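PDB 5XZ3: peptidoglycan-recognition protein, which probably recognises bacterial peptidoglycan as an immune receptor of the honey bee, through a domain related to N-acetylmuramoyl-L-alanine amidases. Local coordinates for residues E158-K161 and Q162-N165. Numbering follows the deposited sequence.
Sequences ELYK and QIQN
Gln-162 lies back along the helix toward Glu-158 and Leu-159, its CG 3.5 Å from Glu-158 O, the same oxygen that accepts a weak bond from its backbone N. Ile-163 comes next, with its N bound to Leu-159 O at 3.0 Å. Its two branches part: CG2 meets Leu-159 CD1 at 3.8 Å, whereas CG1, placed between backbone N and carbonyl carbon (chi1 71°), lies against Tyr-160 O and carries CD1 to within 4.0 Å of ring atom CD1 of Tyr-160. Gln-164 N gives the last of these i to i+4 bonds, 3.1 Å to Tyr-160 O. The side chain of Gln-164, extended beyond CG, runs alongside the Tyr-160 ring, with CG over one face toward the rim, its amide inclined 32° to the ring and its CD 3.6 Å from Tyr-160 CE2. Asn-165 N bonds to Gln-162 O, an i to i+3 pairing. Upstream, a salt bridge links Lys-161 NZ to Glu-158 OE1 at 2.8 Å. This short C-terminal helix, 157-163, follows edge strand 141-145 and rests against helix 118-133, where Leu-159 and Gln-162 both touch Leu-121.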
loop_
_atom_site.group_PDB
_atom_site.type_symbol
_atom_site.label_atom_id
_atom_site.label_comp_id
_atom_site.label_asym_id
_atom_site.label_seq_id
_atom_site.Cartn_x
_atom_site.Cartn_y
_atom_site.Cartn_z
ATOM N N GLU A 158 -9.987 -7.674 -10.975
ATOM C CA GLU A 158 -11.226 -7.240 -10.337
ATOM C C GLU A 158 -10.980 -5.965 -9.531
ATOM O O GLU A 158 -11.717 -4.983 -9.688
ATOM C CB GLU A 158 -11.872 -8.359 -9.499
ATOM C CG GLU A 158 -12.478 -9.500 -10.329
ATOM C CD GLU A 158 -13.439 -8.974 -11.406
ATOM O OE1 GLU A 158 -13.206 -9.295 -12.597
ATOM O OE2 GLU A 158 -14.392 -8.194 -11.077
ATOM N N LEU A 159 -9.925 -5.977 -8.713
ATOM C CA LEU A 159 -9.532 -4.780 -7.944
ATOM C C LEU A 159 -9.117 -3.617 -8.837
ATOM O O LEU A 159 -9.416 -2.455 -8.538
ATOM C CB LEU A 159 -8.416 -5.105 -6.940
ATOM C CG LEU A 159 -7.709 -3.929 -6.232
ATOM C CD1 LEU A 159 -8.725 -3.025 -5.521
ATOM C CD2 LEU A 159 -6.680 -4.461 -5.249
ATOM N N TYR A 160 -8.385 -3.926 -9.898
ATOM C CA TYR A 160 -8.028 -2.910 -10.892
ATOM C C TYR A 160 -9.217 -2.128 -11.435
ATOM O O TYR A 160 -9.186 -0.887 -11.477
ATOM C CB TYR A 160 -7.220 -3.522 -12.020
ATOM C CG TYR A 160 -6.669 -2.511 -12.978
ATOM C CD1 TYR A 160 -5.623 -1.666 -12.595
ATOM C CD2 TYR A 160 -7.200 -2.377 -14.270
ATOM C CE1 TYR A 160 -5.122 -0.712 -13.462
ATOM C CE2 TYR A 160 -6.692 -1.417 -15.164
ATOM C CZ TYR A 160 -5.647 -0.602 -14.743
ATOM O OH TYR A 160 -5.112 0.314 -15.604
ATOM N N LYS A 161 -10.269 -2.831 -11.849
ATOM C CA LYS A 161 -11.478 -2.161 -12.324
ATOM C C LYS A 161 -12.095 -1.280 -11.242
ATOM O O LYS A 161 -12.649 -0.238 -11.548
ATOM C CB LYS A 161 -12.506 -3.185 -12.838
ATOM C CG LYS A 161 -12.140 -3.761 -14.205
ATOM C CD LYS A 161 -13.072 -4.895 -14.607
ATOM C CE LYS A 161 -12.969 -6.115 -13.695
ATOM N NZ LYS A 161 -13.990 -7.123 -14.129
ATOM N N GLN A 162 -11.949 -1.679 -9.980
ATOM C CA GLN A 162 -12.467 -0.884 -8.861
ATOM C C GLN A 162 -11.707 0.409 -8.672
ATOM O O GLN A 162 -12.327 1.447 -8.430
ATOM C CB GLN A 162 -12.416 -1.675 -7.563
ATOM C CG GLN A 162 -13.422 -2.798 -7.537
ATOM C CD GLN A 162 -13.389 -3.542 -6.230
ATOM O OE1 GLN A 162 -14.268 -3.380 -5.396
ATOM N NE2 GLN A 162 -12.382 -4.345 -6.046
ATOM N N ILE A 163 -10.376 0.362 -8.795
ATOM C CA ILE A 163 -9.565 1.583 -8.579
ATOM C C ILE A 163 -9.748 2.527 -9.767
ATOM O O ILE A 163 -9.607 3.743 -9.621
ATOM C CB ILE A 163 -8.059 1.311 -8.272
ATOM C CG1 ILE A 163 -7.324 0.811 -9.533
ATOM C CG2 ILE A 163 -7.916 0.379 -7.051
ATOM C CD1 ILE A 163 -5.812 0.796 -9.469
ATOM N N GLN A 164 -10.139 1.978 -10.926
ATOM C CA GLN A 164 -10.452 2.831 -12.086
ATOM C C GLN A 164 -11.625 3.803 -11.856
ATOM O O GLN A 164 -11.771 4.783 -12.596
ATOM C CB GLN A 164 -10.721 1.993 -13.339
ATOM C CG GLN A 164 -9.464 1.363 -13.905
ATOM C CD GLN A 164 -9.752 0.556 -15.141
ATOM O OE1 GLN A 164 -10.170 -0.600 -15.059
ATOM N NE2 GLN A 164 -9.558 1.171 -16.296
ATOM N N ASN A 165 -12.446 3.533 -10.846
ATOM C CA ASN A 165 -13.516 4.476 -10.451
ATOM C C ASN A 165 -12.989 5.702 -9.708
ATOM O O ASN A 165 -13.684 6.721 -9.593
ATOM C CB ASN A 165 -14.585 3.770 -9.617
ATOM C CG ASN A 165 -15.324 2.685 -10.398
ATOM O OD1 ASN A 165 -15.532 2.802 -11.608
ATOM N ND2 ASN A 165 -15.736 1.626 -9.694
#